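Long-range contacts in GAF domain-containing protein (Thermoplasma acidophilum, PDB 4MN7), which probably reduces the R-sulfoxide of free methionine back to methionine, acting as a type II free methionine-R-sulfoxide reductase built on a GAF domain: residues 27-38 and 42-53; 67-76 and 88-97. The protein carries 1 engineered substitution. All coordinates share one frame; numbering follows the deposited sequence.

Interaction 1 of 2, residues 27-38 and 42-53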
loop_
_atom_site.group_PDB
_atom_site.type_symbol
_atom_site.label_atom_id
_atom_site.label_comp_id
_atom_site.label_asym_id
_atom_site.label_seq_id
_atom_site.Cartn_x
_atom_site.Cartn_y
_atom_site.Cartn_z
ATOM N N TRP A 27 -12.606 -11.339 9.633
ATOM C CA TRP A 27 -11.547 -11.958 8.879
ATOM C C TRP A 27 -11.361 -11.095 7.638
ATOM O O TRP A 27 -12.306 -10.733 6.975
ATOM C CB TRP A 27 -11.933 -13.422 8.483
ATOM C CG TRP A 27 -10.795 -14.270 7.943
ATOM C CD1 TRP A 27 -9.911 -14.988 8.643
ATOM C CD2 TRP A 27 -10.408 -14.382 6.582
ATOM N NE1 TRP A 27 -9.009 -15.579 7.822
ATOM C CE2 TRP A 27 -9.288 -15.205 6.541
ATOM C CE3 TRP A 27 -10.924 -13.865 5.377
ATOM C CZ2 TRP A 27 -8.642 -15.515 5.360
ATOM C CZ3 TRP A 27 -10.280 -14.174 4.187
ATOM C CH2 TRP A 27 -9.171 -15.011 4.186
ATOM N N VAL A 28 -10.128 -10.743 7.361
ATOM C CA VAL A 28 -9.774 -10.001 6.194
ATOM C C VAL A 28 -8.642 -10.662 5.452
ATOM O O VAL A 28 -7.619 -10.978 6.030
ATOM C CB VAL A 28 -9.374 -8.565 6.575
ATOM C CG1 VAL A 28 -9.122 -7.754 5.298
ATOM C CG2 VAL A 28 -10.498 -7.922 7.389
ATOM N N GLY A 29 -8.835 -10.853 4.165
ATOM C CA GLY A 29 -7.798 -11.408 3.312
ATOM C C GLY A 29 -7.717 -10.854 1.915
ATOM O O GLY A 29 -8.709 -10.387 1.352
ATOM N N PHE A 30 -6.503 -10.926 1.362
ATOM C CA PHE A 30 -6.262 -10.644 0.003
ATOM C C PHE A 30 -5.943 -11.942 -0.714
ATOM O O PHE A 30 -4.922 -12.644 -0.400
ATOM C CB PHE A 30 -5.107 -9.691 -0.219
ATOM C CG PHE A 30 -5.385 -8.226 0.145
ATOM C CD1 PHE A 30 -5.525 -7.824 1.454
ATOM C CD2 PHE A 30 -5.413 -7.243 -0.828
ATOM C CE1 PHE A 30 -5.741 -6.472 1.780
ATOM C CE2 PHE A 30 -5.587 -5.902 -0.489
ATOM C CZ PHE A 30 -5.766 -5.530 0.822
ATOM N N TYR A 31 -6.784 -12.210 -1.711
ATOM C CA TYR A 31 -6.545 -13.260 -2.658
ATOM C C TYR A 31 -6.071 -12.653 -3.936
ATOM O O TYR A 31 -6.609 -11.628 -4.363
ATOM C CB TYR A 31 -7.815 -14.052 -2.947
ATOM C CG TYR A 31 -8.220 -14.983 -1.833
ATOM C CD1 TYR A 31 -7.716 -16.282 -1.775
ATOM C CD2 TYR A 31 -9.123 -14.586 -0.875
ATOM C CE1 TYR A 31 -8.053 -17.125 -0.756
ATOM C CE2 TYR A 31 -9.520 -15.442 0.124
ATOM C CZ TYR A 31 -8.971 -16.725 0.179
ATOM O OH TYR A 31 -9.342 -17.585 1.190
ATOM N N VAL A 32 -5.092 -13.297 -4.569
ATOM C CA VAL A 32 -4.550 -12.762 -5.800
ATOM C C VAL A 32 -4.572 -13.827 -6.866
ATOM O O VAL A 32 -4.354 -14.989 -6.548
ATOM C CB VAL A 32 -3.106 -12.337 -5.640
ATOM C CG1 VAL A 32 -2.597 -11.642 -6.944
ATOM C CG2 VAL A 32 -2.949 -11.451 -4.412
ATOM N N LEU A 33 -4.821 -13.439 -8.120
ATOM C CA LEU A 33 -4.819 -14.406 -9.236
ATOM C C LEU A 33 -3.415 -14.710 -9.677
ATOM O O LEU A 33 -2.657 -13.800 -10.039
ATOM C CB LEU A 33 -5.596 -13.890 -10.448
ATOM C CG LEU A 33 -7.114 -13.859 -10.318
ATOM C CD1 LEU A 33 -7.729 -12.957 -11.387
ATOM C CD2 LEU A 33 -7.712 -15.293 -10.424
ATOM N N GLU A 34 -3.053 -15.996 -9.612
ATOM C CA GLU A 34 -1.751 -16.446 -9.947
ATOM C C GLU A 34 -1.998 -17.658 -10.812
ATOM O O GLU A 34 -2.618 -18.600 -10.335
ATOM C CB GLU A 34 -0.981 -16.801 -8.644
ATOM C CG GLU A 34 -0.788 -15.563 -7.758
ATOM C CD GLU A 34 -0.166 -15.809 -6.420
ATOM O OE1 GLU A 34 0.441 -16.873 -6.327
ATOM O OE2 GLU A 34 -0.252 -14.933 -5.462
ATOM N N HIS A 35 -1.598 -17.590 -12.080
ATOM C CA HIS A 35 -1.794 -18.684 -13.057
ATOM C C HIS A 35 -3.235 -19.202 -13.088
ATOM O O HIS A 35 -3.513 -20.414 -13.157
ATOM C CB HIS A 35 -0.825 -19.826 -12.757
ATOM C CG HIS A 35 0.603 -19.393 -12.744
ATOM N ND1 HIS A 35 1.354 -19.290 -13.892
ATOM C CD2 HIS A 35 1.396 -18.984 -11.728
ATOM C CE1 HIS A 35 2.567 -18.861 -13.575
ATOM N NE2 HIS A 35 2.611 -18.649 -12.265
ATOM N N GLY A 36 -4.163 -18.274 -13.018
ATOM C CA GLY A 36 -5.575 -18.612 -13.213
ATOM C C GLY A 36 -6.255 -19.213 -12.018
ATOM O O GLY A 36 -7.346 -19.719 -12.128
ATOM N N LYS A 37 -5.612 -19.131 -10.862
ATOM C CA LYS A 37 -6.224 -19.512 -9.635
ATOM C C LYS A 37 -5.979 -18.480 -8.526
ATOM O O LYS A 37 -4.927 -17.800 -8.478
ATOM C CB LYS A 37 -5.573 -20.860 -9.270
ATOM C CG LYS A 37 -6.078 -21.534 -8.030
ATOM C CD LYS A 37 -5.829 -23.052 -8.072
ATOM C CE LYS A 37 -4.382 -23.492 -8.169
ATOM N NZ LYS A 37 -4.361 -24.964 -8.489
ATOM N N LEU A 38 -6.939 -18.350 -7.629
ATOM C CA LEU A 38 -6.803 -17.461 -6.490
ATOM C C LEU A 38 -5.845 -18.039 -5.437
ATOM O O LEU A 38 -5.987 -19.183 -5.049
ATOM C CB LEU A 38 -8.164 -17.173 -5.861
ATOM C CG LEU A 38 -9.113 -16.300 -6.738
ATOM C CD1 LEU A 38 -10.564 -16.426 -6.350
ATOM C CD2 LEU A 38 -8.679 -14.845 -6.687
ATOM N N ALA A 42 -2.199 -12.583 1.949
ATOM C CA ALA A 42 -2.176 -11.936 3.242
ATOM C C ALA A 42 -3.547 -12.030 3.835
ATOM O O ALA A 42 -4.579 -11.985 3.106
ATOM C CB ALA A 42 -1.745 -10.460 3.115
ATOM N N PHE A 43 -3.584 -12.143 5.160
ATOM C CA PHE A 43 -4.831 -12.090 5.929
ATOM C C PHE A 43 -4.620 -11.797 7.403
ATOM O O PHE A 43 -3.578 -12.095 7.944
ATOM C CB PHE A 43 -5.573 -13.436 5.885
ATOM C CG PHE A 43 -4.910 -14.511 6.688
ATOM C CD1 PHE A 43 -3.741 -15.113 6.228
ATOM C CD2 PHE A 43 -5.451 -14.919 7.876
ATOM C CE1 PHE A 43 -3.101 -16.078 6.972
ATOM C CE2 PHE A 43 -4.849 -15.900 8.627
ATOM C CZ PHE A 43 -3.652 -16.469 8.187
ATOM N N VAL A 44 -5.660 -11.309 8.047
ATOM C CA VAL A 44 -5.716 -11.273 9.494
ATOM C C VAL A 44 -6.952 -11.963 9.944
ATOM O O VAL A 44 -8.044 -11.780 9.370
ATOM C CB VAL A 44 -5.695 -9.813 10.024
ATOM C CG1 VAL A 44 -5.920 -9.779 11.521
ATOM C CG2 VAL A 44 -4.326 -9.201 9.758
ATOM N N GLY A 45 -6.778 -12.759 10.994
ATOM C CA GLY A 45 -7.869 -13.494 11.646
ATOM C C GLY A 45 -7.503 -14.974 11.762
ATOM O O GLY A 45 -6.352 -15.349 11.577
ATOM N N GLU A 46 -8.504 -15.807 11.998
ATOM C CA GLU A 46 -8.344 -17.270 12.112
ATOM C C GLU A 46 -7.840 -17.893 10.790
ATOM O O GLU A 46 -8.119 -17.386 9.689
ATOM C CB GLU A 46 -9.740 -17.798 12.419
ATOM C CG GLU A 46 -9.944 -19.142 13.075
ATOM C CD GLU A 46 -11.426 -19.539 12.976
ATOM O OE1 GLU A 46 -12.283 -18.629 12.768
ATOM O OE2 GLU A 46 -11.749 -20.742 13.057
ATOM N N LYS A 47 -7.137 -19.014 10.900
ATOM C CA LYS A 47 -6.623 -19.752 9.748
ATOM C C LYS A 47 -7.701 -20.269 8.870
ATOM O O LYS A 47 -8.687 -20.830 9.351
ATOM C CB LYS A 47 -5.830 -20.961 10.184
ATOM C CG LYS A 47 -4.343 -20.763 10.017
ATOM C CD LYS A 47 -3.668 -22.099 9.761
ATOM C CE LYS A 47 -2.178 -21.936 9.539
ATOM N NZ LYS A 47 -1.501 -23.244 9.772
ATOM N N THR A 48 -7.545 -20.107 7.567
ATOM C CA THR A 48 -8.559 -20.668 6.655
ATOM C C THR A 48 -7.979 -21.890 5.994
ATOM O O THR A 48 -6.771 -21.995 5.845
ATOM C CB THR A 48 -9.062 -19.698 5.568
ATOM O OG1 THR A 48 -10.058 -20.368 4.734
ATOM C CG2 THR A 48 -7.925 -19.206 4.673
ATOM N N ASP A 49 -8.843 -22.805 5.608
ATOM C CA ASP A 49 -8.438 -23.957 4.809
ATOM C C ASP A 49 -8.381 -23.633 3.302
ATOM O O ASP A 49 -7.849 -24.429 2.515
ATOM C CB ASP A 49 -9.426 -25.097 5.035
ATOM C CG ASP A 49 -9.203 -25.800 6.367
ATOM O OD1 ASP A 49 -8.015 -26.046 6.716
ATOM O OD2 ASP A 49 -10.214 -26.106 7.050
ATOM N N HIS A 50 -8.940 -22.476 2.908
ATOM C CA HIS A 50 -9.072 -22.139 1.517
ATOM C C HIS A 50 -8.039 -21.142 1.124
ATOM O O HIS A 50 -8.310 -19.939 1.062
ATOM C CB HIS A 50 -10.479 -21.632 1.263
ATOM C CG HIS A 50 -11.522 -22.600 1.706
ATOM N ND1 HIS A 50 -12.571 -22.246 2.532
ATOM C CD2 HIS A 50 -11.648 -23.931 1.482
ATOM C CE1 HIS A 50 -13.325 -23.306 2.758
ATOM N NE2 HIS A 50 -12.787 -24.342 2.139
ATOM N N VAL A 51 -6.859 -21.676 0.883
ATOM C CA VAL A 51 -5.681 -20.920 0.517
ATOM C C VAL A 51 -5.563 -20.775 -0.994
ATOM O O VAL A 51 -5.075 -19.738 -1.447
ATOM C CB VAL A 51 -4.437 -21.607 1.094
ATOM C CG1 VAL A 51 -3.197 -20.804 0.828
ATOM C CG2 VAL A 51 -4.644 -21.832 2.587
ATOM N N GLU A 52 -5.935 -21.831 -1.744
ATOM C CA GLU A 52 -6.012 -21.782 -3.220
ATOM C C GLU A 52 -7.434 -22.052 -3.618
ATOM O O GLU A 52 -8.049 -23.003 -3.126
ATOM C CB GLU A 52 -5.129 -22.800 -3.911
ATOM C CG GLU A 52 -3.694 -22.850 -3.400
ATOM C CD GLU A 52 -3.493 -23.827 -2.226
ATOM O OE1 GLU A 52 -4.419 -24.648 -1.955
ATOM O OE2 GLU A 52 -2.396 -23.764 -1.593
ATOM N N ILE A 53 -7.979 -21.196 -4.473
ATOM C CA ILE A 53 -9.391 -21.322 -4.917
ATOM C C ILE A 53 -9.453 -21.306 -6.422
ATOM O O ILE A 53 -9.123 -20.320 -7.064
ATOM C CB ILE A 53 -10.294 -20.245 -4.317
ATOM C CG1 ILE A 53 -10.240 -20.294 -2.758
ATOM C CG2 ILE A 53 -11.757 -20.333 -4.799
ATOM C CD1 ILE A 53 -10.882 -19.028 -2.173
HETATM O O HOH W 1 -11.218 -18.121 3.604
#

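Interaction 2 of 2, residues 67-76 and 88-97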
loop_
_atom_site.group_PDB
_atom_site.type_symbol
_atom_site.label_atom_id
_atom_site.label_comp_id
_atom_site.label_asym_id
_atom_site.label_seq_id
_atom_site.Cartn_x
_atom_site.Cartn_y
_atom_site.Cartn_z
ATOM N N ASN A 67 -16.367 -9.605 -12.096
ATOM C CA ASN A 67 -15.716 -8.302 -11.904
ATOM C C ASN A 67 -16.560 -7.289 -11.173
ATOM O O ASN A 67 -16.679 -6.174 -11.580
ATOM C CB ASN A 67 -15.208 -7.685 -13.200
ATOM C CG ASN A 67 -14.207 -6.558 -12.931
ATOM O OD1 ASN A 67 -13.769 -6.334 -11.782
ATOM N ND2 ASN A 67 -13.882 -5.836 -13.952
ATOM N N ASP A 68 -17.066 -7.648 -10.018
ATOM C CA ASP A 68 -17.920 -6.736 -9.268
ATOM C C ASP A 68 -17.938 -7.217 -7.831
ATOM O O ASP A 68 -17.573 -8.369 -7.556
ATOM C CB ASP A 68 -19.312 -6.860 -9.911
ATOM C CG ASP A 68 -20.153 -5.651 -9.766
ATOM O OD1 ASP A 68 -19.671 -4.643 -9.274
ATOM O OD2 ASP A 68 -21.359 -5.740 -10.112
ATOM N N ILE A 69 -18.431 -6.390 -6.931
ATOM C CA ILE A 69 -18.585 -6.749 -5.544
ATOM C C ILE A 69 -19.604 -7.848 -5.394
ATOM O O ILE A 69 -20.650 -7.843 -6.032
ATOM C CB ILE A 69 -19.056 -5.556 -4.717
ATOM C CG1 ILE A 69 -17.897 -4.554 -4.553
ATOM C CG2 ILE A 69 -19.513 -5.982 -3.335
ATOM C CD1 ILE A 69 -18.294 -3.233 -3.973
ATOM N N VAL A 70 -19.307 -8.788 -4.512
ATOM C CA VAL A 70 -20.304 -9.810 -4.158
ATOM C C VAL A 70 -20.482 -9.631 -2.675
ATOM O O VAL A 70 -19.506 -9.723 -1.892
ATOM C CB VAL A 70 -19.818 -11.215 -4.512
ATOM C CG1 VAL A 70 -20.746 -12.281 -3.926
ATOM C CG2 VAL A 70 -19.825 -11.340 -6.032
ATOM N N ASN A 71 -21.713 -9.444 -2.263
ATOM C CA ASN A 71 -21.983 -9.154 -0.845
ATOM C C ASN A 71 -23.080 -10.069 -0.416
ATOM O O ASN A 71 -24.202 -9.813 -0.792
ATOM C CB ASN A 71 -22.420 -7.696 -0.655
ATOM C CG ASN A 71 -22.677 -7.321 0.825
ATOM O OD1 ASN A 71 -22.737 -8.185 1.722
ATOM N ND2 ASN A 71 -22.909 -6.011 1.070
ATOM N N GLU A 72 -22.748 -11.122 0.359
ATOM C CA GLU A 72 -23.750 -12.065 0.890
ATOM C C GLU A 72 -24.173 -11.630 2.296
ATOM O O GLU A 72 -23.394 -11.679 3.235
ATOM C CB GLU A 72 -23.192 -13.472 0.907
ATOM C CG GLU A 72 -24.082 -14.457 1.610
ATOM C CD GLU A 72 -25.470 -14.484 0.966
ATOM O OE1 GLU A 72 -26.498 -14.206 1.654
ATOM O OE2 GLU A 72 -25.521 -14.730 -0.255
ATOM N N TYR A 73 -25.410 -11.168 2.412
ATOM C CA TYR A 73 -25.989 -10.658 3.678
ATOM C C TYR A 73 -26.299 -11.763 4.703
ATOM O O TYR A 73 -26.347 -11.487 5.934
ATOM C CB TYR A 73 -27.323 -9.956 3.372
ATOM C CG TYR A 73 -27.215 -8.877 2.307
ATOM C CD1 TYR A 73 -26.644 -7.588 2.602
ATOM C CD2 TYR A 73 -27.680 -9.115 0.993
ATOM C CE1 TYR A 73 -26.552 -6.584 1.618
ATOM C CE2 TYR A 73 -27.578 -8.122 -0.003
ATOM C CZ TYR A 73 -27.013 -6.872 0.306
ATOM O OH TYR A 73 -26.933 -5.928 -0.694
ATOM N N ASP A 74 -26.544 -12.979 4.181
ATOM C CA ASP A 74 -26.985 -14.132 4.974
ATOM C C ASP A 74 -26.468 -15.490 4.432
ATOM O O ASP A 74 -27.175 -16.188 3.672
ATOM C CB ASP A 74 -28.496 -14.164 5.013
ATOM C CG ASP A 74 -29.018 -15.032 6.155
ATOM O OD1 ASP A 74 -28.220 -15.817 6.750
ATOM O OD2 ASP A 74 -30.214 -14.892 6.467
ATOM N N VAL A 75 -25.233 -15.818 4.805
ATOM C CA VAL A 75 -24.477 -16.970 4.300
ATOM C C VAL A 75 -25.159 -18.305 4.632
ATOM O O VAL A 75 -25.282 -19.169 3.769
ATOM C CB VAL A 75 -23.028 -17.051 4.904
ATOM C CG1 VAL A 75 -22.255 -18.282 4.371
ATOM C CG2 VAL A 75 -22.233 -15.818 4.555
ATOM N N LYS A 76 -25.571 -18.466 5.882
ATOM C CA LYS A 76 -26.078 -19.744 6.357
ATOM C C LYS A 76 -27.373 -20.020 5.633
ATOM O O LYS A 76 -27.618 -21.146 5.185
ATOM C CB LYS A 76 -26.271 -19.750 7.886
ATOM C CG LYS A 76 -25.002 -19.516 8.722
ATOM C CD LYS A 76 -24.138 -20.783 8.893
ATOM C CE LYS A 76 -23.240 -20.709 10.147
ATOM N NZ LYS A 76 -22.924 -22.016 10.808
ATOM N N THR A 88 -19.246 -17.384 10.550
ATOM C CA THR A 88 -19.529 -16.354 9.576
ATOM C C THR A 88 -20.996 -16.314 9.253
ATOM O O THR A 88 -21.564 -17.291 8.883
ATOM C CB THR A 88 -18.763 -16.630 8.261
ATOM O OG1 THR A 88 -17.353 -16.514 8.506
ATOM C CG2 THR A 88 -19.203 -15.652 7.206
ATOM N N GLN A 89 -21.586 -15.134 9.313
ATOM C CA GLN A 89 -22.911 -14.896 8.838
ATOM C C GLN A 89 -22.977 -13.986 7.681
ATOM O O GLN A 89 -23.984 -13.951 7.025
ATOM C CB GLN A 89 -23.750 -14.277 9.964
ATOM C CG GLN A 89 -23.986 -15.301 11.093
ATOM C CD GLN A 89 -24.992 -14.822 12.134
ATOM O OE1 GLN A 89 -26.159 -15.082 12.020
ATOM N NE2 GLN A 89 -24.520 -14.083 13.126
ATOM N N SER A 90 -21.957 -13.159 7.441
ATOM C CA SER A 90 -21.975 -12.377 6.187
ATOM C C SER A 90 -20.577 -12.242 5.634
ATOM O O SER A 90 -19.597 -12.374 6.367
ATOM C CB SER A 90 -22.754 -11.034 6.294
ATOM O OG SER A 90 -22.264 -10.211 7.330
ATOM N N GLU A 91 -20.500 -12.018 4.327
ATOM C CA GLU A 91 -19.241 -12.010 3.638
ATOM C C GLU A 91 -19.315 -11.116 2.380
ATOM O O GLU A 91 -20.318 -11.108 1.655
ATOM C CB GLU A 91 -18.846 -13.424 3.230
ATOM C CG GLU A 91 -17.477 -13.476 2.517
ATOM C CD GLU A 91 -17.001 -14.865 2.197
ATOM O OE1 GLU A 91 -17.805 -15.788 2.433
ATOM O OE2 GLU A 91 -15.843 -15.037 1.740
ATOM N N ILE A 92 -18.232 -10.360 2.154
ATOM C CA ILE A 92 -18.152 -9.440 1.029
ATOM C C ILE A 92 -16.823 -9.681 0.366
ATOM O O ILE A 92 -15.821 -9.945 1.027
ATOM C CB ILE A 92 -18.335 -7.987 1.452
ATOM C CG1 ILE A 92 -18.476 -7.096 0.221
ATOM C CG2 ILE A 92 -17.205 -7.572 2.343
ATOM C CD1 ILE A 92 -18.766 -5.653 0.509
ATOM N N VAL A 93 -16.861 -9.710 -0.946
ATOM C CA VAL A 93 -15.678 -9.911 -1.737
ATOM C C VAL A 93 -15.642 -8.776 -2.740
ATOM O O VAL A 93 -16.564 -8.605 -3.502
ATOM C CB VAL A 93 -15.668 -11.234 -2.452
ATOM C CG1 VAL A 93 -14.300 -11.484 -3.090
ATOM C CG2 VAL A 93 -15.957 -12.379 -1.509
ATOM N N VAL A 94 -14.547 -8.033 -2.735
ATOM C CA VAL A 94 -14.440 -6.815 -3.520
ATOM C C VAL A 94 -13.284 -7.013 -4.454
ATOM O O VAL A 94 -12.195 -7.298 -3.993
ATOM C CB VAL A 94 -14.068 -5.697 -2.579
ATOM C CG1 VAL A 94 -13.789 -4.443 -3.357
ATOM C CG2 VAL A 94 -15.175 -5.496 -1.548
ATOM N N PRO A 95 -13.502 -6.948 -5.771
ATOM C CA PRO A 95 -12.415 -7.148 -6.754
ATOM C C PRO A 95 -11.351 -6.088 -6.693
ATOM O O PRO A 95 -11.667 -4.924 -6.456
ATOM C CB PRO A 95 -13.124 -7.066 -8.096
ATOM C CG PRO A 95 -14.373 -6.344 -7.800
ATOM C CD PRO A 95 -14.764 -6.662 -6.433
ATOM N N VAL A 96 -10.100 -6.496 -6.891
ATOM C CA VAL A 96 -8.958 -5.557 -7.025
ATOM C C VAL A 96 -8.640 -5.463 -8.491
ATOM O O VAL A 96 -8.360 -6.453 -9.091
ATOM C CB VAL A 96 -7.719 -6.003 -6.239
ATOM C CG1 VAL A 96 -6.484 -5.078 -6.534
ATOM C CG2 VAL A 96 -8.076 -6.026 -4.757
ATOM N N ARG A 97 -8.784 -4.292 -9.076
ATOM C CA ARG A 97 -8.538 -4.126 -10.483
ATOM C C ARG A 97 -7.246 -3.388 -10.904
ATOM O O ARG A 97 -6.801 -2.382 -10.306
ATOM C CB ARG A 97 -9.686 -3.370 -11.111
ATOM C CG ARG A 97 -11.010 -4.051 -10.907
ATOM C CD ARG A 97 -12.109 -3.064 -11.255
ATOM N NE ARG A 97 -13.392 -3.683 -11.098
ATOM C CZ ARG A 97 -14.447 -3.086 -10.605
ATOM N NH1 ARG A 97 -14.387 -1.829 -10.269
ATOM N NH2 ARG A 97 -15.594 -3.740 -10.517
#

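Interaction 1 of 2, residues 27-38 and 42-53
Trp27 meets Phe43, and Tyr31 meets Ile53, where strand 27-34 faces strand 37-44 and the loop leading on to the edge strand 52-53, in the antiparallel sheet of a GAF domain. Backbone pairs Val28-Val44 and Phe30-Ala42 form the first hairpin, and Leu38-Ile53 joins strand 37-44 to strand 52-53.

The Trp27 indole, swung away from its own N (chi1 -168°), lies against the start of the loop, touching Gly45, Glu46 and Thr48. Its NE1 donates to Glu46 O over 2.7 Å, though the N-H points off line at 130°. Farther round the ring, CZ2 packs on Phe43 CB at 3.7 Å and on Thr48 CG2. The Phe43 ring lies nearly parallel to the indole but slid aside, while Phe85 also meets Trp27. Glycine suits position 45, where a side chain would run into Trp27 CD1; a CB on Gly29 would likewise strike Trp27 CH2.

Tyr31 combines an apolar ring with a polar tip. Ile53, whose CG1 lies opposite the carbonyl carbon (chi1 -58°), brings CD1 to 3.7 Å from Tyr31 CE1, the two side chains crossing almost at right angles. A branched aliphatic residue thus fits both its strand and the ring. At the far end Tyr31 OH donates to His50 O, in the ring plane, at 2.6 Å, and accepts from a water whose oxygen lies 2.8 Å from Thr48 OG1.

Interaction 2 of 2, residues 67-76 and 88-97
Ile69 and Ile92 pack where the short strand 70-72 lines the margin of the GAF-domain sheet, antiparallel to strand 90-98. The tight part of the contact is the central ladder of paired strands. Val70 and Val93 exchange two backbone hydrogen bonds, as do Glu72 and Glu91, so the strands stay in strict register. On one face Ile69 CG2 rests 3.9 Å from Ile92 CG1, and its other branch, CG1, lies alongside Val94, pointing the same way; helix 118-136 covers Ile69 and Val94 in this apolar cluster. Val70 and Val93 turn to the other face and meet helix 59-66. Valine and isoleucine suit this place, being apolar for packing and beta-branched for the extended backbone. Beyond the ladder, Val75 N donates to Gln89 O at 3.2 Å, coming from above the carbonyl plane, and Val75 CG2 fills in against Thr88 CG2.

The looser, more solvent-exposed side lies at the ends. Lys76 is poorly ordered and merely brushes Thr88 O, and Asp68 OD1 stays 4.4 Å from Arg97 NH2, too far for a salt bridge. Here polar bonds do the work. Asn67, at positive phi, is the C-prime residue of the Schellman motif that ends helix 59-66, a place asparagine tolerates well. The extended Arg97 grips it side-on, the guanidinium 79° from the amide plane: Arg97 NE reaches Asn67 OD1 at 2.8 Å, and Arg97 NH2 reaches Asn67 O at 2.9 Å. An alanine here removes OD1, and the guanidinium, its NE left without this acceptor, would probably be freer to turn about its remaining bond to Asn67 O. The bond to OD1 is the straighter, with an N-H angle of 175° at Arg97 NE and the oxygen exactly in the guanidinium plane.

Interactions 1 and 2 occupy the two margins of one antiparallel sheet: interaction 1 ends on strand 52-53 and interaction 2 on strand 70-72, with strand 101-110 between strands 27-34 and 90-98 bonding to both. Their centres are 14 Å apart and the contacts do not touch. Both are partly buried, yet differently built. In 27-38 with 42-53 large aromatic side chains reach out to backbone carbonyls of a loop, with a water helping. In 67-76 with 88-97 the aliphatic side chains of Ile69, Val70, Val93 and Val94 lie between helices 59-66 and 118-136, and the side-chain bonding across the segments lies at the exposed end, where a charged guanidinium meets a helix terminus.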